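Local coordinates for uncharacterized conserved protein YndB, AHSA1/START domain (Micromonospora chersina, PDB 6V04) that is of unknown function but belongs to the START/Bet v1-like proteins and is encoded in the dynemicin biosynthetic locus, probably serving in dynemicin biosynthesis, at residues L174-A177 with G182-W185; G184-V189 with L210-E215; L238-Q243 with A268-A273. One frame throughout, in Å; residues are numbered along the deposited sequence. Where two conformers were deposited one is given.

Interaction 1. Residues L174-A177 with G182-W185; sequences LPIA and GPGW
Ala177 faces both Gly184 and Trp185 in a short beta hairpin at the edge of an antiparallel sheet; the one-against-two pairing is a classic beta bulge. Ala177 and Trp185 form an antiparallel hydrogen-bonded pair: Ala177 N reaches Trp185 O at 3.2 Å, approaching tilted from that carbonyl's plane, and Trp185 N returns a bond to Ala177 O. The extra residue of the bulge gives Ala177 O a second donor, so two neighbouring amides grip one carbonyl. Trp185 O also receives the CA-H of Ile176, with Ile176 CA 3.2 Å away, a weak supplement to the amide bond. Next to this carbonyl Ile176 branches: CB lies 3.4 Å from Trp185 O and CG2 a little farther off. Its other branch, CG1, sits between the backbone N and the carbonyl carbon (chi1 59°). From there the chain continues extended to CD1, which lies alongside the Pro183 ring, 4.1 Å from Pro183 CG and 4.2 Å from Pro183 CB. The two side chains point the same way, and Trp202 of the adjoining strand 196-205 packs against both. Ala177 CB and the Trp185 side chain share one face of the sheet. Trp185 CB skirts Ala177 O at 4.2 Å, and the indole makes a cation-pi contact with Arg196. Ile176 is buried, whereas Pro183, Ala177 and Trp185 stay partly exposed. The hairpin also marks one border of the sheet, since 176-178 is an outermost strand. Within the bulge the Gly184 amide makes the straighter of the two bonds to the shared acceptor: Gly184 N sits in the carbonyl plane of Ala177 O, 3.0 Å away, with an N-H...O angle of 178°.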
loop_
_atom_site.group_PDB
_atom_site.type_symbol
_atom_site.label_atom_id
_atom_site.label_comp_id
_atom_site.label_asym_id
_atom_site.label_seq_id
_atom_site.Cartn_x
_atom_site.Cartn_y
_atom_site.Cartn_z
ATOM N N LEU A 174 18.444 0.619 -4.757
ATOM C CA LEU A 174 18.079 -0.629 -4.097
ATOM C C LEU A 174 19.099 -0.979 -3.022
ATOM O O LEU A 174 20.290 -0.708 -3.183
ATOM C CB LEU A 174 18.012 -1.775 -5.102
ATOM C CG LEU A 174 16.780 -1.756 -6.008
ATOM C CD1 LEU A 174 16.966 -2.679 -7.195
ATOM C CD2 LEU A 174 15.548 -2.159 -5.225
ATOM N N PRO A 175 18.657 -1.608 -1.935
ATOM C CA PRO A 175 19.575 -1.996 -0.840
ATOM C C PRO A 175 20.272 -3.317 -1.128
ATOM O O PRO A 175 20.078 -4.324 -0.446
ATOM C CB PRO A 175 18.622 -2.090 0.355
ATOM C CG PRO A 175 17.375 -2.618 -0.252
ATOM C CD PRO A 175 17.261 -1.945 -1.604
ATOM N N ILE A 176 21.112 -3.324 -2.163
ATOM C CA ILE A 176 21.727 -4.547 -2.656
ATOM C C ILE A 176 23.239 -4.371 -2.744
ATOM O O ILE A 176 23.762 -3.255 -2.791
ATOM C CB ILE A 176 21.146 -4.958 -4.029
ATOM C CG1 ILE A 176 21.373 -3.850 -5.059
ATOM C CG2 ILE A 176 19.668 -5.258 -3.890
ATOM C CD1 ILE A 176 20.944 -4.226 -6.483
ATOM N N ALA A 177 23.948 -5.501 -2.762
ATOM C CA ALA A 177 25.378 -5.500 -3.018
ATOM C C ALA A 177 25.745 -6.743 -3.812
ATOM O O ALA A 177 25.021 -7.742 -3.819
ATOM C CB ALA A 177 26.184 -5.451 -1.718
ATOM N N GLY A 182 27.468 -9.687 -9.935
ATOM C CA GLY A 182 26.027 -9.751 -9.967
ATOM C C GLY A 182 25.456 -9.632 -8.565
ATOM O O GLY A 182 26.021 -10.169 -7.607
ATOM N N PRO A 183 24.339 -8.925 -8.406
ATOM C CA PRO A 183 23.764 -8.759 -7.063
ATOM C C PRO A 183 23.533 -10.097 -6.372
ATOM O O PRO A 183 22.983 -11.035 -6.958
ATOM C CB PRO A 183 22.449 -8.022 -7.334
ATOM C CG PRO A 183 22.693 -7.287 -8.603
ATOM C CD PRO A 183 23.580 -8.174 -9.421
ATOM N N GLY A 184 23.955 -10.175 -5.109
ATOM C CA GLY A 184 23.887 -11.405 -4.339
ATOM C C GLY A 184 23.350 -11.233 -2.929
ATOM O O GLY A 184 23.030 -12.226 -2.277
ATOM N N TRP A 185 23.241 -9.990 -2.454
ATOM C CA TRP A 185 22.685 -9.696 -1.138
ATOM C C TRP A 185 21.633 -8.602 -1.213
ATOM O O TRP A 185 21.770 -7.650 -1.980
ATOM C CB TRP A 185 23.759 -9.222 -0.147
ATOM C CG TRP A 185 24.954 -10.095 0.018
ATOM C CD1 TRP A 185 26.229 -9.803 -0.349
ATOM C CD2 TRP A 185 24.990 -11.391 0.611
ATOM N NE1 TRP A 185 27.066 -10.836 -0.013
ATOM C CE2 TRP A 185 26.326 -11.829 0.569
ATOM C CE3 TRP A 185 24.022 -12.227 1.171
ATOM C CZ2 TRP A 185 26.726 -13.063 1.080
ATOM C CZ3 TRP A 185 24.427 -13.458 1.678
ATOM C CH2 TRP A 185 25.758 -13.864 1.612
#

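Interaction 2. Residues G184-V189 with L210-E215; sequences GWFFVV and LTFAVE
Phe186 reaches Phe212 and Val214 from a strand two places away in the same antiparallel sheet, with strand 196-205 running between the two segments. The CA atoms of Phe186 and Val214 are 7.2 Å apart, and the contact is made by side chains alone. Phe186 CB starts the approach 4.3 Å from Val214 CG2. CG, placed anti to the backbone N (chi1 -172°), keeps the same methyl at 4.3 Å. Beyond it the ring divides: CD2 meets Phe212 CE1 at 4.0 Å, and CE2 lies 4.1 Å from Phe212 CZ. At the far end CZ packs against Pro175, and Thr265 of the helix 252-277 also touches this side chain. The two phenylalanine side chains cross at about a right angle, with their ring planes inclined by some 36°. Leu210 CG and Val214 CG2 sit in the plane of the Phe212 ring at opposite edges, so its own strand flanks it. Side chains thus meet over the intervening strand on the side touched by helix 252-277, in keeping with the helix-grip fold. The segments share no backbone bond; Phe186 is instead bonded to Phe197 of strand 196-205. Phe186, Phe212 and Val214 are buried and apolar where they touch, so dispersion and exclusion of water carry the contact.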
loop_
_atom_site.group_PDB
_atom_site.type_symbol
_atom_site.label_atom_id
_atom_site.label_comp_id
_atom_site.label_asym_id
_atom_site.label_seq_id
_atom_site.Cartn_x
_atom_site.Cartn_y
_atom_site.Cartn_z
ATOM N N GLY A 184 23.955 -10.175 -5.109
ATOM C CA GLY A 184 23.887 -11.405 -4.339
ATOM C C GLY A 184 23.350 -11.233 -2.929
ATOM O O GLY A 184 23.030 -12.226 -2.277
ATOM N N TRP A 185 23.241 -9.990 -2.454
ATOM C CA TRP A 185 22.685 -9.696 -1.138
ATOM C C TRP A 185 21.633 -8.602 -1.213
ATOM O O TRP A 185 21.770 -7.650 -1.980
ATOM C CB TRP A 185 23.759 -9.222 -0.147
ATOM C CG TRP A 185 24.954 -10.095 0.018
ATOM C CD1 TRP A 185 26.229 -9.803 -0.349
ATOM C CD2 TRP A 185 24.990 -11.391 0.611
ATOM N NE1 TRP A 185 27.066 -10.836 -0.013
ATOM C CE2 TRP A 185 26.326 -11.829 0.569
ATOM C CE3 TRP A 185 24.022 -12.227 1.171
ATOM C CZ2 TRP A 185 26.726 -13.063 1.080
ATOM C CZ3 TRP A 185 24.427 -13.458 1.678
ATOM C CH2 TRP A 185 25.758 -13.864 1.612
ATOM N N PHE A 186 20.611 -8.732 -0.372
ATOM C CA PHE A 186 19.588 -7.721 -0.138
ATOM C C PHE A 186 19.601 -7.413 1.352
ATOM O O PHE A 186 19.574 -8.338 2.168
ATOM C CB PHE A 186 18.222 -8.252 -0.587
ATOM C CG PHE A 186 17.117 -7.239 -0.576
ATOM C CD1 PHE A 186 16.440 -6.936 0.597
ATOM C CD2 PHE A 186 16.704 -6.630 -1.759
ATOM C CE1 PHE A 186 15.406 -6.037 0.617
ATOM C CE2 PHE A 186 15.665 -5.719 -1.748
ATOM C CZ PHE A 186 15.010 -5.429 -0.567
ATOM N N PHE A 187 19.657 -6.132 1.712
ATOM C CA PHE A 187 19.841 -5.718 3.102
ATOM C C PHE A 187 18.613 -5.016 3.660
ATOM O O PHE A 187 18.020 -4.151 3.002
ATOM C CB PHE A 187 21.033 -4.781 3.229
ATOM C CG PHE A 187 22.326 -5.405 2.830
ATOM C CD1 PHE A 187 22.959 -6.307 3.665
ATOM C CD2 PHE A 187 22.907 -5.104 1.620
ATOM C CE1 PHE A 187 24.163 -6.894 3.303
ATOM C CE2 PHE A 187 24.103 -5.693 1.245
ATOM C CZ PHE A 187 24.737 -6.580 2.096
ATOM N N VAL A 188 18.248 -5.388 4.885
ATOM C CA VAL A 188 17.205 -4.734 5.666
ATOM C C VAL A 188 17.901 -4.165 6.892
ATOM O O VAL A 188 18.220 -4.902 7.838
ATOM C CB VAL A 188 16.077 -5.693 6.057
ATOM C CG1 VAL A 188 15.050 -4.995 6.920
ATOM C CG2 VAL A 188 15.410 -6.254 4.798
ATOM N N VAL A 189 18.137 -2.862 6.888
ATOM C CA VAL A 189 18.976 -2.208 7.885
ATOM C C VAL A 189 18.058 -1.477 8.861
ATOM O O VAL A 189 17.526 -0.405 8.558
ATOM C CB VAL A 189 19.992 -1.268 7.227
ATOM C CG1 VAL A 189 20.894 -0.630 8.280
ATOM C CG2 VAL A 189 20.814 -2.014 6.187
ATOM N N LEU A 210 12.371 -5.916 -13.572
ATOM C CA LEU A 210 13.414 -6.564 -12.788
ATOM C C LEU A 210 12.742 -7.587 -11.895
ATOM O O LEU A 210 11.778 -7.254 -11.203
ATOM C CB LEU A 210 14.178 -5.535 -11.948
ATOM C CG LEU A 210 15.049 -6.071 -10.809
ATOM C CD1 LEU A 210 16.185 -6.909 -11.362
ATOM C CD2 LEU A 210 15.568 -4.913 -9.990
ATOM N N THR A 211 13.228 -8.825 -11.912
ATOM C CA THR A 211 12.737 -9.824 -10.979
ATOM C C THR A 211 13.916 -10.446 -10.251
ATOM O O THR A 211 15.026 -10.550 -10.782
ATOM C CB THR A 211 11.907 -10.918 -11.664
ATOM O OG1 THR A 211 12.683 -11.607 -12.645
ATOM C CG2 THR A 211 10.707 -10.306 -12.352
ATOM N N PHE A 212 13.663 -10.831 -9.009
ATOM C CA PHE A 212 14.642 -11.589 -8.241
ATOM C C PHE A 212 13.927 -12.213 -7.057
ATOM O O PHE A 212 12.783 -11.877 -6.743
ATOM C CB PHE A 212 15.843 -10.725 -7.791
ATOM C CG PHE A 212 15.476 -9.517 -6.974
ATOM C CD1 PHE A 212 15.386 -9.591 -5.599
ATOM C CD2 PHE A 212 15.256 -8.289 -7.578
ATOM C CE1 PHE A 212 15.057 -8.478 -4.852
ATOM C CE2 PHE A 212 14.918 -7.180 -6.841
ATOM C CZ PHE A 212 14.825 -7.264 -5.469
ATOM N N ALA A 213 14.629 -13.125 -6.396
ATOM C CA ALA A 213 14.115 -13.826 -5.236
ATOM C C ALA A 213 14.970 -13.452 -4.042
ATOM O O ALA A 213 16.168 -13.200 -4.183
ATOM C CB ALA A 213 14.143 -15.335 -5.447
ATOM N N VAL A 214 14.338 -13.368 -2.878
ATOM C CA VAL A 214 15.060 -13.159 -1.622
ATOM C C VAL A 214 14.791 -14.345 -0.708
ATOM O O VAL A 214 13.636 -14.633 -0.362
ATOM C CB VAL A 214 14.672 -11.834 -0.956
ATOM C CG1 VAL A 214 15.475 -11.647 0.329
ATOM C CG2 VAL A 214 14.914 -10.674 -1.899
ATOM N N GLU A 215 15.863 -15.032 -0.326
ATOM C CA GLU A 215 15.775 -16.165 0.576
ATOM C C GLU A 215 15.607 -15.662 1.998
ATOM O O GLU A 215 16.206 -14.655 2.379
ATOM C CB GLU A 215 17.039 -17.017 0.505
ATOM C CG GLU A 215 17.344 -17.624 -0.826
ATOM C CD GLU A 215 18.570 -18.524 -0.776
ATOM O OE1 GLU A 215 19.216 -18.603 0.295
ATOM O OE2 GLU A 215 18.884 -19.145 -1.809
#

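Interaction 3. Residues L238-Q243 with A268-A273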
loop_
_atom_site.group_PDB
_atom_site.type_symbol
_atom_site.label_atom_id
_atom_site.label_comp_id
_atom_site.label_asym_id
_atom_site.label_seq_id
_atom_site.Cartn_x
_atom_site.Cartn_y
_atom_site.Cartn_z
ATOM N N LEU A 238 7.236 3.817 -11.122
ATOM C CA LEU A 238 8.071 2.741 -10.621
ATOM C C LEU A 238 7.277 1.989 -9.568
ATOM O O LEU A 238 6.855 2.584 -8.574
ATOM C CB LEU A 238 9.342 3.326 -10.027
ATOM C CG LEU A 238 10.212 2.347 -9.254
ATOM C CD1 LEU A 238 10.751 1.277 -10.175
ATOM C CD2 LEU A 238 11.351 3.091 -8.562
ATOM N N SER A 239 7.047 0.702 -9.794
ATOM C CA SER A 239 6.246 -0.109 -8.890
ATOM C C SER A 239 7.032 -1.331 -8.437
ATOM O O SER A 239 7.872 -1.871 -9.169
ATOM C CB SER A 239 4.933 -0.552 -9.542
ATOM O OG SER A 239 5.152 -1.452 -10.615
ATOM N N VAL A 240 6.748 -1.766 -7.217
ATOM C CA VAL A 240 7.351 -2.961 -6.651
ATOM C C VAL A 240 6.249 -3.857 -6.121
ATOM O O VAL A 240 5.226 -3.380 -5.621
ATOM C CB VAL A 240 8.369 -2.647 -5.537
ATOM C CG1 VAL A 240 7.724 -1.869 -4.405
ATOM C CG2 VAL A 240 8.976 -3.956 -5.013
ATOM N N SER A 241 6.453 -5.165 -6.267
ATOM C CA SER A 241 5.647 -6.187 -5.613
ATOM C C SER A 241 6.605 -7.186 -4.990
ATOM O O SER A 241 7.516 -7.669 -5.670
ATOM C CB SER A 241 4.738 -6.894 -6.611
ATOM O OG SER A 241 4.035 -7.970 -6.007
ATOM N N HIS A 242 6.406 -7.515 -3.715
ATOM C CA HIS A 242 7.255 -8.483 -3.036
ATOM C C HIS A 242 6.343 -9.453 -2.298
ATOM O O HIS A 242 5.665 -9.064 -1.339
ATOM C CB HIS A 242 8.227 -7.769 -2.111
ATOM C CG HIS A 242 9.374 -8.615 -1.676
ATOM N ND1 HIS A 242 10.490 -8.088 -1.062
ATOM C CD2 HIS A 242 9.580 -9.949 -1.764
ATOM C CE1 HIS A 242 11.328 -9.067 -0.777
ATOM N NE2 HIS A 242 10.805 -10.208 -1.195
ATOM N N GLN A 243 6.312 -10.698 -2.760
ATOM C CA GLN A 243 5.334 -11.692 -2.336
ATOM C C GLN A 243 6.008 -12.882 -1.660
ATOM O O GLN A 243 7.204 -13.131 -1.839
ATOM C CB GLN A 243 4.520 -12.206 -3.524
ATOM C CG GLN A 243 3.660 -11.136 -4.186
ATOM C CD GLN A 243 2.884 -11.661 -5.377
ATOM O OE1 GLN A 243 3.309 -12.597 -6.045
ATOM N NE2 GLN A 243 1.739 -11.052 -5.650
ATOM N N ALA A 268 11.578 3.059 1.811
ATOM C CA ALA A 268 12.807 3.842 1.725
ATOM C C ALA A 268 13.407 3.782 0.324
ATOM O O ALA A 268 13.951 4.779 -0.173
ATOM C CB ALA A 268 13.802 3.327 2.751
ATOM N N ALA A 269 13.340 2.620 -0.317
ATOM C CA ALA A 269 13.906 2.477 -1.655
ATOM C C ALA A 269 13.148 3.324 -2.665
ATOM O O ALA A 269 13.763 3.986 -3.506
ATOM C CB ALA A 269 13.899 1.014 -2.076
ATOM N N LEU A 270 11.814 3.299 -2.613
ATOM C CA LEU A 270 11.025 4.126 -3.523
ATOM C C LEU A 270 11.345 5.597 -3.317
ATOM O O LEU A 270 11.443 6.362 -4.284
ATOM C CB LEU A 270 9.538 3.850 -3.312
ATOM C CG LEU A 270 9.069 2.450 -3.725
ATOM C CD1 LEU A 270 7.654 2.212 -3.273
ATOM C CD2 LEU A 270 9.195 2.207 -5.238
ATOM N N SER A 271 11.493 6.024 -2.060
ATOM C CA SER A 271 11.851 7.415 -1.798
ATOM C C SER A 271 13.208 7.745 -2.394
ATOM O O SER A 271 13.394 8.815 -2.990
ATOM C CB SER A 271 11.859 7.687 -0.295
ATOM O OG SER A 271 10.560 7.572 0.247
ATOM N N LEU A 272 14.169 6.837 -2.246
ATOM C CA LEU A 272 15.504 7.089 -2.768
ATOM C C LEU A 272 15.489 7.155 -4.287
ATOM O O LEU A 272 16.167 7.999 -4.886
ATOM C CB LEU A 272 16.452 6.003 -2.263
ATOM C CG LEU A 272 17.921 6.112 -2.640
ATOM C CD1 LEU A 272 18.482 7.481 -2.267
ATOM C CD2 LEU A 272 18.678 5.002 -1.938
ATOM N N ALA A 273 14.713 6.285 -4.932
ATOM C CA ALA A 273 14.580 6.375 -6.383
ATOM C C ALA A 273 14.054 7.742 -6.799
ATOM O O ALA A 273 14.519 8.314 -7.793
ATOM C CB ALA A 273 13.665 5.272 -6.911
#
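Leu238 and Val240 of strand 238-243 face the helix 268-273, the two axes passing 10.1 Å apart and running nearly antiparallel, at 164°. The strand belongs to a curved antiparallel sheet, and the helix is part of the long C-terminal helix 252-277, the layout of the helix-grip fold of START/Bet v1-like proteins. The backbones come nearest at Leu238 and Leu270, with CA atoms 7.8 Å apart, and leave the space between to side chains. Leu238 turns toward the helix with CG anti to its backbone N (chi1 170°), and this extended start brings CD2 between two residues three apart on the helix. There CD2 touches Ala273 CB at 3.6 Å and Leu270 CD2 at 4.1 Å, the two leucine side chains meeting aslant. Leu270 starts off across the direction of the strand, but with CG anti to the carbonyl carbon (chi1 -67°) its methyls bend toward it. CD2 turns to Leu238 and also lies 4.1 Å from the backbone oxygen Leu238 O, while CD1 makes the closest approach to Val240 CG1, at 4.2 Å. Trp173 of the short helix 170-173 packs on both Leu238 and Ala273, and Val155 of the neighbouring edge strand touches Leu238 and Leu270. Farther along the same strand His242 bonds through ND1 to Trp266 of the helix, a polar tie just before the helical turns described here. Between the two segments themselves no hydrogen bond forms. With aliphatic side chains as the points of touch, all buried, the helix is held on the sheet here by shape and the hydrophobic effect, not by directional bonds.

From the N terminus, interaction 1 comes first and closes a tight hairpin, bridging the four residues between 174-177 and 182-185. Interaction 2 opens on the stretch where interaction 1 ends, sharing Gly184 and Trp185, and closes a longer loop that takes in strand 196-205. Interaction 3 follows in series and brings the C-terminal helix back over strand 236-243; no loop nests in another. Interactions 1 and 2 also touch directly, through a probable hydrogen bond between Pro175 O and Phe187 N and through packing of Leu174 on Leu210. Interactions 2 and 3 meet where Val214 packs on His242. Together they link the sheet's outer hairpin, central strand 209-214, strand 236-243 and the covering helix.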